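Local atomic coordinates of flagellar assembly factor FliW (Geobacillus thermodenitrificans, PDB entry 5DMD), a protein that probably binds the translational repressor CsrA and keeps it from silencing its target genes, flagellin among them, and takes part in assembling the flagellum. Residues A[8-22]-A[29-41]. The protein carries 1 engineered substitution. Sequence-based numbering, arbitrary orientation.
Sequences YHGDIEIHEKDIVRF and FLEEKQFVLLQLE. Engineered in segment 29-41: Gln39 (natural residue Pro).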
ATOM      1  N   TYR A   8       5.185   9.850  10.582  1.00 16.93           N
ATOM      2  CA  TYR A   8       3.981  10.357  11.223  1.00 17.56           C
ATOM      3  C   TYR A   8       3.797   9.933  12.673  1.00 20.68           C
ATOM      4  O   TYR A   8       2.872  10.439  13.322  1.00 22.44           O
ATOM      5  CB  TYR A   8       2.733   9.898  10.455  1.00 22.85           C
ATOM      6  CG  TYR A   8       2.625  10.383   9.035  1.00 22.25           C
ATOM      7  CD1 TYR A   8       2.380  11.720   8.750  1.00 33.22           C
ATOM      8  CD2 TYR A   8       2.743   9.497   7.979  1.00 23.86           C
ATOM      9  CE1 TYR A   8       2.259  12.159   7.442  1.00 33.51           C
ATOM     10  CE2 TYR A   8       2.626   9.922   6.667  1.00 25.65           C
ATOM     11  CZ  TYR A   8       2.385  11.255   6.406  1.00 27.98           C
ATOM     12  OH  TYR A   8       2.267  11.680   5.102  1.00 29.07           O
ATOM     13  N   HIS A   9       4.611   9.012  13.197  1.00 15.79           N
ATOM     14  CA  HIS A   9       4.361   8.421  14.505  1.00 17.99           C
ATOM     15  C   HIS A   9       5.423   8.752  15.542  1.00 16.93           C
ATOM     16  O   HIS A   9       5.339   8.255  16.671  1.00 19.20           O
ATOM     17  CB  HIS A   9       4.233   6.897  14.376  1.00 19.47           C
ATOM     18  CG  HIS A   9       3.001   6.458  13.650  1.00 17.82           C
ATOM     19  ND1 HIS A   9       2.926   6.397  12.271  1.00 16.93           N
ATOM     20  CD2 HIS A   9       1.794   6.060  14.112  1.00 23.23           C
ATOM     21  CE1 HIS A   9       1.720   5.988  11.918  1.00 22.37           C
ATOM     22  NE2 HIS A   9       1.017   5.769  13.017  1.00 22.61           N
ATOM     23  N   GLY A  10       6.404   9.575  15.204  1.00 16.68           N
ATOM     24  CA  GLY A  10       7.539   9.777  16.086  1.00 15.39           C
ATOM     25  C   GLY A  10       8.411   8.531  16.167  1.00 20.13           C
ATOM     26  O   GLY A  10       8.295   7.600  15.372  1.00 16.22           O
ATOM     27  N   ASP A  11       9.309   8.532  17.149  1.00 18.46           N
ATOM     28  CA  ASP A  11      10.161   7.367  17.351  1.00 15.50           C
ATOM     29  C   ASP A  11       9.363   6.245  18.009  1.00 16.59           C
ATOM     30  O   ASP A  11       8.755   6.447  19.068  1.00 17.63           O
ATOM     31  CB  ASP A  11      11.347   7.712  18.250  1.00 17.91           C
ATOM     32  CG  ASP A  11      12.371   8.617  17.586  1.00 18.86           C
ATOM     33  OD1 ASP A  11      12.177   9.058  16.439  1.00 19.31           O
ATOM     34  OD2 ASP A  11      13.389   8.910  18.253  1.00 24.99           O
ATOM     35  N   ILE A  12       9.409   5.043  17.429  1.00 16.16           N
ATOM     36  CA  ILE A  12       8.652   3.919  17.963  1.00 16.45           C
ATOM     37  C   ILE A  12       9.545   2.691  18.108  1.00 18.47           C
ATOM     38  O   ILE A  12      10.610   2.583  17.492  1.00 18.34           O
ATOM     39  CB  ILE A  12       7.370   3.583  17.150  1.00 14.79           C
ATOM     40  CG1 ILE A  12       7.705   2.988  15.779  1.00 16.88           C
ATOM     41  CG2 ILE A  12       6.487   4.822  16.955  1.00 15.27           C
ATOM     42  CD1 ILE A  12       6.541   2.648  14.961  1.00 16.46           C
ATOM     43  N   GLU A  13       9.057   1.725  18.881  1.00 16.67           N
ATOM     44  CA  GLU A  13       9.726   0.447  19.056  1.00 15.11           C
ATOM     45  C   GLU A  13       9.020  -0.574  18.177  1.00 20.40           C
ATOM     46  O   GLU A  13       7.787  -0.673  18.201  1.00 23.55           O
ATOM     47  CB  GLU A  13       9.647   0.011  20.522  1.00 19.41           C
ATOM     48  CG  GLU A  13      10.184  -1.383  20.804  1.00 25.71           C
ATOM     49  CD  GLU A  13      10.090  -1.745  22.273  1.00 52.77           C
ATOM     50  OE1 GLU A  13      10.129  -0.818  23.109  1.00 44.61           O
ATOM     51  OE2 GLU A  13       9.967  -2.948  22.590  1.00 43.28           O
ATOM     52  N   ILE A  14       9.794  -1.324  17.395  1.00 18.68           N
ATOM     53  CA  ILE A  14       9.218  -2.333  16.518  0.59 16.15           C
ATOM     54  C   ILE A  14       9.852  -3.679  16.828  1.00 25.78           C
ATOM     55  O   ILE A  14      10.999  -3.770  17.276  1.00 28.37           O
ATOM     56  CB  ILE A  14       9.334  -2.000  15.013  0.59 18.30           C
ATOM     57  CG1 ILE A  14      10.795  -1.873  14.590  0.59 16.27           C
ATOM     58  CG2 ILE A  14       8.576  -0.715  14.688  0.59 20.90           C
ATOM     59  CD1 ILE A  14      11.002  -2.024  13.098  0.59 17.38           C
ATOM     60  N   HIS A  15       9.070  -4.732  16.614  1.00 24.89           N
ATOM     61  CA  HIS A  15       9.523  -6.100  16.812  1.00 31.57           C
ATOM     62  C   HIS A  15       9.847  -6.731  15.463  1.00 22.51           C
ATOM     63  O   HIS A  15       9.317  -6.329  14.424  1.00 25.95           O
ATOM     64  CB  HIS A  15       8.441  -6.922  17.513  1.00 32.87           C
ATOM     65  CG  HIS A  15       7.864  -6.258  18.724  1.00 42.20           C
ATOM     66  ND1 HIS A  15       6.540  -5.885  18.809  1.00 50.82           N
ATOM     67  CD2 HIS A  15       8.428  -5.914  19.906  1.00 44.38           C
ATOM     68  CE1 HIS A  15       6.315  -5.331  19.986  1.00 61.83           C
ATOM     69  NE2 HIS A  15       7.445  -5.336  20.671  1.00 55.48           N
ATOM     70  N   GLU A  16      10.733  -7.734  15.493  1.00 27.07           N
ATOM     71  CA  GLU A  16      11.076  -8.463  14.272  1.00 27.40           C
ATOM     72  C   GLU A  16       9.836  -9.024  13.590  1.00 21.40           C
ATOM     73  O   GLU A  16       9.743  -9.026  12.355  1.00 27.62           O
ATOM     74  CB  GLU A  16      12.037  -9.606  14.599  1.00 41.16           C
ATOM     75  CG  GLU A  16      13.414  -9.476  13.976  1.00 51.67           C
ATOM     76  CD  GLU A  16      14.415 -10.443  14.583  1.00 66.25           C
ATOM     77  OE1 GLU A  16      14.476 -11.601  14.117  1.00 68.59           O
ATOM     78  OE2 GLU A  16      15.138 -10.048  15.522  1.00 66.54           O
ATOM     79  N   LYS A  17       8.869  -9.497  14.372  1.00 28.36           N
ATOM     80  CA  LYS A  17       7.665 -10.091  13.805  1.00 38.19           C
ATOM     81  C   LYS A  17       6.714  -9.064  13.213  1.00 39.05           C
ATOM     82  O   LYS A  17       5.693  -9.455  12.637  1.00 38.78           O
ATOM     83  CB  LYS A  17       6.938 -10.950  14.841  1.00 43.45           C
ATOM     84  CG  LYS A  17       7.747 -12.127  15.344  1.00 60.67           C
ATOM     85  CD  LYS A  17       6.842 -13.109  16.052  1.00 66.48           C
ATOM     86  CE  LYS A  17       5.844 -13.680  15.057  1.00 51.27           C
ATOM     87  NZ  LYS A  17       6.421 -14.816  14.287  1.00 51.13           N
ATOM     88  N   ASP A  18       7.020  -7.772  13.345  1.00 24.53           N
ATOM     89  CA  ASP A  18       6.212  -6.728  12.737  1.00 25.17           C
ATOM     90  C   ASP A  18       6.624  -6.453  11.300  1.00 23.15           C
ATOM     91  O   ASP A  18       5.847  -5.851  10.552  1.00 23.69           O
ATOM     92  CB  ASP A  18       6.379  -5.414  13.506  1.00 27.33           C
ATOM     93  CG  ASP A  18       5.849  -5.486  14.930  1.00 42.31           C
ATOM     94  OD1 ASP A  18       4.839  -6.177  15.174  1.00 36.12           O
ATOM     95  OD2 ASP A  18       6.437  -4.815  15.803  1.00 37.15           O
ATOM     96  N   ILE A  19       7.825  -6.868  10.904  1.00 18.34           N
ATOM     97  CA  ILE A  19       8.412  -6.411   9.646  1.00 18.36           C
ATOM     98  C   ILE A  19       7.854  -7.217   8.483  1.00 16.82           C
ATOM     99  O   ILE A  19       7.827  -8.454   8.523  1.00 21.09           O
ATOM    100  CB  ILE A  19       9.945  -6.491   9.697  1.00 17.68           C
ATOM    101  CG1 ILE A  19      10.458  -5.558  10.798  1.00 22.40           C
ATOM    102  CG2 ILE A  19      10.571  -6.164   8.334  1.00 18.66           C
ATOM    103  CD1 ILE A  19      11.958  -5.568  10.973  1.00 30.41           C
ATOM    104  N   VAL A  20       7.406  -6.518   7.445  1.00 14.89           N
ATOM    105  CA  VAL A  20       7.055  -7.133   6.171  1.00 16.43           C
ATOM    106  C   VAL A  20       8.237  -6.953   5.234  1.00 15.64           C
ATOM    107  O   VAL A  20       8.681  -5.822   4.988  1.00 16.17           O
ATOM    108  CB  VAL A  20       5.790  -6.509   5.567  1.00 14.26           C
ATOM    109  CG1 VAL A  20       5.438  -7.201   4.244  1.00 14.36           C
ATOM    110  CG2 VAL A  20       4.628  -6.602   6.537  1.00 16.81           C
ATOM    111  N   ARG A  21       8.750  -8.066   4.712  1.00 15.96           N
ATOM    112  CA  ARG A  21       9.870  -8.030   3.784  1.00 13.56           C
ATOM    113  C   ARG A  21       9.357  -7.888   2.359  1.00 14.75           C
ATOM    114  O   ARG A  21       8.486  -8.650   1.923  1.00 15.26           O
ATOM    115  CB  ARG A  21      10.731  -9.287   3.891  1.00 15.81           C
ATOM    116  CG  ARG A  21      11.897  -9.270   2.912  1.00 26.23           C
ATOM    117  CD  ARG A  21      12.817 -10.475   3.043  1.00 50.74           C
ATOM    118  NE  ARG A  21      14.040 -10.290   2.268  1.00 57.60           N
ATOM    119  CZ  ARG A  21      15.011  -9.437   2.577  1.00 54.43           C
ATOM    120  NH1 ARG A  21      14.980  -8.725   3.692  1.00 36.32           N
ATOM    121  NH2 ARG A  21      16.043  -9.303   1.749  1.00 46.87           N
ATOM    122  N   PHE A  22       9.890  -6.901   1.646  1.00 13.20           N
ATOM    123  CA  PHE A  22       9.657  -6.692   0.219  1.00 13.39           C
ATOM    124  C   PHE A  22      10.958  -7.099  -0.474  1.00 16.89           C
ATOM    125  O   PHE A  22      11.907  -6.318  -0.549  1.00 13.46           O
ATOM    126  CB  PHE A  22       9.333  -5.215  -0.018  1.00 12.43           C
ATOM    127  CG  PHE A  22       7.913  -4.828   0.322  1.00 12.09           C
ATOM    128  CD1 PHE A  22       7.466  -4.808   1.625  1.00 13.41           C
ATOM    129  CD2 PHE A  22       7.047  -4.445  -0.691  1.00 13.70           C
ATOM    130  CE1 PHE A  22       6.167  -4.437   1.912  1.00 12.58           C
ATOM    131  CE2 PHE A  22       5.747  -4.066  -0.412  1.00 13.98           C
ATOM    132  CZ  PHE A  22       5.306  -4.062   0.893  1.00 14.95           C
ATOM    133  N   PHE A  29      12.732   2.286  -5.412  1.00 14.69           N
ATOM    134  CA  PHE A  29      13.505   2.148  -4.182  1.00 14.99           C
ATOM    135  C   PHE A  29      13.764   0.663  -3.941  1.00 14.41           C
ATOM    136  O   PHE A  29      13.249   0.065  -3.002  1.00 15.82           O
ATOM    137  CB  PHE A  29      12.805   2.784  -2.978  1.00 18.77           C
ATOM    138  CG  PHE A  29      12.504   4.235  -3.167  1.00 19.84           C
ATOM    139  CD1 PHE A  29      13.473   5.192  -2.910  1.00 26.63           C
ATOM    140  CD2 PHE A  29      11.272   4.639  -3.638  1.00 26.46           C
ATOM    141  CE1 PHE A  29      13.211   6.536  -3.102  1.00 31.75           C
ATOM    142  CE2 PHE A  29      10.999   5.980  -3.837  1.00 30.56           C
ATOM    143  CZ  PHE A  29      11.969   6.931  -3.565  1.00 34.31           C
ATOM    144  N   LEU A  30      14.563   0.054  -4.820  1.00 16.47           N
ATOM    145  CA  LEU A  30      14.795  -1.386  -4.722  1.00 16.16           C
ATOM    146  C   LEU A  30      15.498  -1.778  -3.434  1.00 15.71           C
ATOM    147  O   LEU A  30      15.383  -2.928  -3.007  1.00 17.71           O
ATOM    148  CB  LEU A  30      15.625  -1.878  -5.906  1.00 18.90           C
ATOM    149  CG  LEU A  30      15.069  -1.490  -7.273  1.00 14.65           C
ATOM    150  CD1 LEU A  30      15.955  -2.092  -8.351  1.00 20.60           C
ATOM    151  CD2 LEU A  30      13.656  -1.965  -7.447  1.00 18.21           C
ATOM    152  N   GLU A  31      16.212  -0.848  -2.809  1.00 18.07           N
ATOM    153  CA  GLU A  31      16.986  -1.117  -1.605  1.00 16.47           C
ATOM    154  C   GLU A  31      16.119  -1.117  -0.360  1.00 19.82           C
ATOM    155  O   GLU A  31      16.590  -1.524   0.707  1.00 24.29           O
ATOM    156  CB  GLU A  31      18.042  -0.017  -1.484  1.00 23.42           C
ATOM    157  CG  GLU A  31      17.450   1.358  -1.127  1.00 41.41           C
ATOM    158  CD  GLU A  31      16.890   2.121  -2.337  1.00 22.21           C
ATOM    159  OE1 GLU A  31      17.338   1.874  -3.475  1.00 40.95           O
ATOM    160  OE2 GLU A  31      16.006   2.977  -2.139  1.00 36.27           O
ATOM    161  N   GLU A  32      14.870  -0.671  -0.475  1.00 17.70           N
ATOM    162  CA  GLU A  32      13.953  -0.584   0.659  1.00 15.70           C
ATOM    163  C   GLU A  32      13.172  -1.887   0.753  1.00 17.56           C
ATOM    164  O   GLU A  32      12.114  -2.055   0.141  1.00 18.73           O
ATOM    165  CB  GLU A  32      13.059   0.641   0.508  1.00 19.42           C
ATOM    166  CG  GLU A  32      13.835   1.942   0.549  1.00 18.28           C
ATOM    167  CD  GLU A  32      14.233   2.330   1.975  1.00 25.04           C
ATOM    168  OE1 GLU A  32      13.681   1.749   2.941  1.00 22.37           O
ATOM    169  OE2 GLU A  32      15.076   3.237   2.129  1.00 27.12           O
ATOM    170  N   LYS A  33      13.705  -2.818   1.542  1.00 15.70           N
ATOM    171  CA  LYS A  33      13.180  -4.170   1.619  1.00 15.41           C
ATOM    172  C   LYS A  33      12.469  -4.488   2.926  1.00 16.05           C
ATOM    173  O   LYS A  33      11.979  -5.610   3.085  1.00 16.76           O
ATOM    174  CB  LYS A  33      14.292  -5.192   1.359  1.00 19.64           C
ATOM    175  CG  LYS A  33      14.928  -5.047  -0.031  1.00 21.67           C
ATOM    176  CD  LYS A  33      15.796  -6.255  -0.362  1.00 21.84           C
ATOM    177  CE  LYS A  33      16.657  -6.007  -1.594  1.00 25.35           C
ATOM    178  NZ  LYS A  33      15.855  -5.730  -2.819  1.00 27.41           N
ATOM    179  N   GLN A  34      12.390  -3.543   3.865  1.00 15.47           N
ATOM    180  CA  GLN A  34      11.789  -3.783   5.171  1.00 17.20           C
ATOM    181  C   GLN A  34      10.834  -2.648   5.495  1.00 18.60           C
ATOM    182  O   GLN A  34      11.248  -1.481   5.549  1.00 15.80           O
ATOM    183  CB  GLN A  34      12.861  -3.882   6.252  1.00 14.47           C
ATOM    184  CG  GLN A  34      13.673  -5.156   6.187  1.00 22.64           C
ATOM    185  CD  GLN A  34      14.970  -5.041   6.955  1.00 40.38           C
ATOM    186  OE1 GLN A  34      15.233  -5.825   7.862  1.00 35.66           O
ATOM    187  NE2 GLN A  34      15.784  -4.057   6.599  1.00 42.59           N
ATOM    188  N   PHE A  35       9.566  -2.992   5.721  1.00 14.85           N
ATOM    189  CA  PHE A  35       8.539  -2.020   6.063  1.00 13.60           C
ATOM    190  C   PHE A  35       7.715  -2.521   7.237  1.00 17.42           C
ATOM    191  O   PHE A  35       7.597  -3.723   7.491  1.00 16.30           O
ATOM    192  CB  PHE A  35       7.583  -1.791   4.882  1.00 15.08           C
ATOM    193  CG  PHE A  35       8.179  -1.003   3.766  1.00 14.37           C
ATOM    194  CD1 PHE A  35       8.910  -1.625   2.760  1.00 16.58           C
ATOM    195  CD2 PHE A  35       7.996   0.371   3.705  1.00 15.59           C
ATOM    196  CE1 PHE A  35       9.463  -0.871   1.720  1.00 17.19           C
ATOM    197  CE2 PHE A  35       8.550   1.125   2.682  1.00 18.09           C
ATOM    198  CZ  PHE A  35       9.280   0.502   1.685  1.00 17.07           C
ATOM    199  N   VAL A  36       7.130  -1.581   7.952  1.00 14.35           N
ATOM    200  CA  VAL A  36       6.124  -1.892   8.957  0.58 14.06           C
ATOM    201  C   VAL A  36       4.860  -1.134   8.586  1.00 15.96           C
ATOM    202  O   VAL A  36       4.917  -0.068   7.962  1.00 18.84           O
ATOM    203  CB  VAL A  36       6.598  -1.555  10.395  0.58 15.81           C
ATOM    204  CG1 VAL A  36       6.998  -0.090  10.515  0.58 12.24           C
ATOM    205  CG2 VAL A  36       5.549  -1.919  11.435  0.58 35.56           C
ATOM    206  N   LEU A  37       3.711  -1.708   8.930  1.00 15.72           N
ATOM    207  CA  LEU A  37       2.412  -1.102   8.666  1.00 17.82           C
ATOM    208  C   LEU A  37       1.898  -0.499   9.963  1.00 18.82           C
ATOM    209  O   LEU A  37       1.701  -1.219  10.944  1.00 23.33           O
ATOM    210  CB  LEU A  37       1.424  -2.134   8.127  1.00 18.24           C
ATOM    211  CG  LEU A  37       1.479  -2.506   6.641  1.00 22.19           C
ATOM    212  CD1 LEU A  37       2.847  -3.023   6.214  1.00 32.26           C
ATOM    213  CD2 LEU A  37       0.407  -3.537   6.329  1.00 28.85           C
ATOM    214  N   LEU A  38       1.675   0.814   9.962  1.00 18.44           N
ATOM    215  CA  LEU A  38       1.313   1.546  11.169  1.00 17.64           C
ATOM    216  C   LEU A  38      -0.027   2.228  10.969  1.00 21.50           C
ATOM    217  O   LEU A  38      -0.156   3.116  10.122  1.00 23.04           O
ATOM    218  CB  LEU A  38       2.381   2.582  11.521  1.00 18.98           C
ATOM    219  CG  LEU A  38       3.823   2.105  11.609  1.00 18.14           C
ATOM    220  CD1 LEU A  38       4.769   3.292  11.733  1.00 21.60           C
ATOM    221  CD2 LEU A  38       3.964   1.180  12.832  1.00 20.59           C
ATOM    222  N   GLN A  39      -1.011   1.839  11.773  1.00 25.86           N
ATOM    223  CA  GLN A  39      -2.325   2.455  11.680  1.00 29.97           C
ATOM    224  C   GLN A  39      -2.249   3.936  12.033  1.00 26.17           C
ATOM    225  O   GLN A  39      -1.575   4.335  12.991  1.00 30.10           O
ATOM    226  CB  GLN A  39      -3.309   1.733  12.601  1.00 42.24           C
ATOM    227  CG  GLN A  39      -3.644   0.322  12.135  1.00 54.12           C
ATOM    228  CD  GLN A  39      -4.864  -0.254  12.826  1.00 72.34           C
ATOM    229  OE1 GLN A  39      -4.818  -0.600  14.008  1.00 68.92           O
ATOM    230  NE2 GLN A  39      -5.965  -0.361  12.089  1.00 70.75           N
ATOM    231  N   LEU A  40      -2.911   4.754  11.218  1.00 36.57           N
ATOM    232  CA  LEU A  40      -3.113   6.170  11.508  1.00 45.08           C
ATOM    233  C   LEU A  40      -4.292   6.216  12.468  1.00 43.25           C
ATOM    234  O   LEU A  40      -5.449   6.316  12.058  1.00 45.00           O
ATOM    235  CB  LEU A  40      -3.399   6.937  10.224  1.00 37.78           C
ATOM    236  CG  LEU A  40      -2.261   7.743   9.597  1.00 43.81           C
ATOM    237  CD1 LEU A  40      -2.817   8.893   8.771  1.00 42.06           C
ATOM    238  CD2 LEU A  40      -1.308   8.262  10.664  1.00 37.06           C
ATOM    239  N   GLU A  41      -3.976   6.130  13.759  1.00 52.86           N
ATOM    240  CA  GLU A  41      -4.933   5.839  14.835  1.00 61.94           C
ATOM    241  C   GLU A  41      -6.397   6.175  14.561  1.00 68.78           C
ATOM    242  O   GLU A  41      -7.271   5.312  14.665  1.00 65.93           O
ATOM    243  CB  GLU A  41      -4.514   6.526  16.131  1.00 71.23           C
ATOM    244  CG  GLU A  41      -5.436   6.176  17.283  1.00 83.34           C
ATOM    245  CD  GLU A  41      -4.909   6.646  18.616  1.00 83.80           C
ATOM    246  OE1 GLU A  41      -4.148   7.635  18.626  1.00 83.63           O
ATOM    247  OE2 GLU A  41      -5.251   6.030  19.647  1.00 79.32           O
TER
HETATM  248  O   HOH W   1       3.698  -4.189  10.363  1.00 23.11           O
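Phe22 and Phe35 meet as a T-shaped (edge-to-face) pair, the edge of Phe35 turned to the face of Phe22, with ring centroids 5.2 Å apart and planes inclined at 65°. Beside them a short antiparallel ladder fixes the backbones: Val20 N donates to Phe35 O at 2.8 Å, Phe35 N returns a bond to Val20 O at 3.1 Å, and Phe22 N donates to Lys33 O at 2.8 Å. Val20 and Phe35 form the hydrogen-bonded pair, while Arg21 and Gln34, the adjacent non-hydrogen-bonded pair, face the other side of the sheet. The ladder illustrates a beta hairpin with a long connection, strand 20-21 joining strand 34-39 in the main antiparallel sheet of FliW. Past Val36 the chains part, and a water accepts from Leu37 N at 2.9 Å and donates to Asp18 O. Farther along, His9 NE2 donates to engineered Gln39 O (3.0 Å, N-H...O 165°), which sits at the imidazole edge near its plane; NE2 comes from above the carbonyl plane, and Leu38 CB covers one ring face. Ile12 CG1 lies between backbone N and carbonyl carbon (chi1 70°), and the extended chain carries CD1 tip to tip with Leu38 CD2 at 3.7 Å. From outside, Ile113 packs on Phe22 and Leu48 on Phe35.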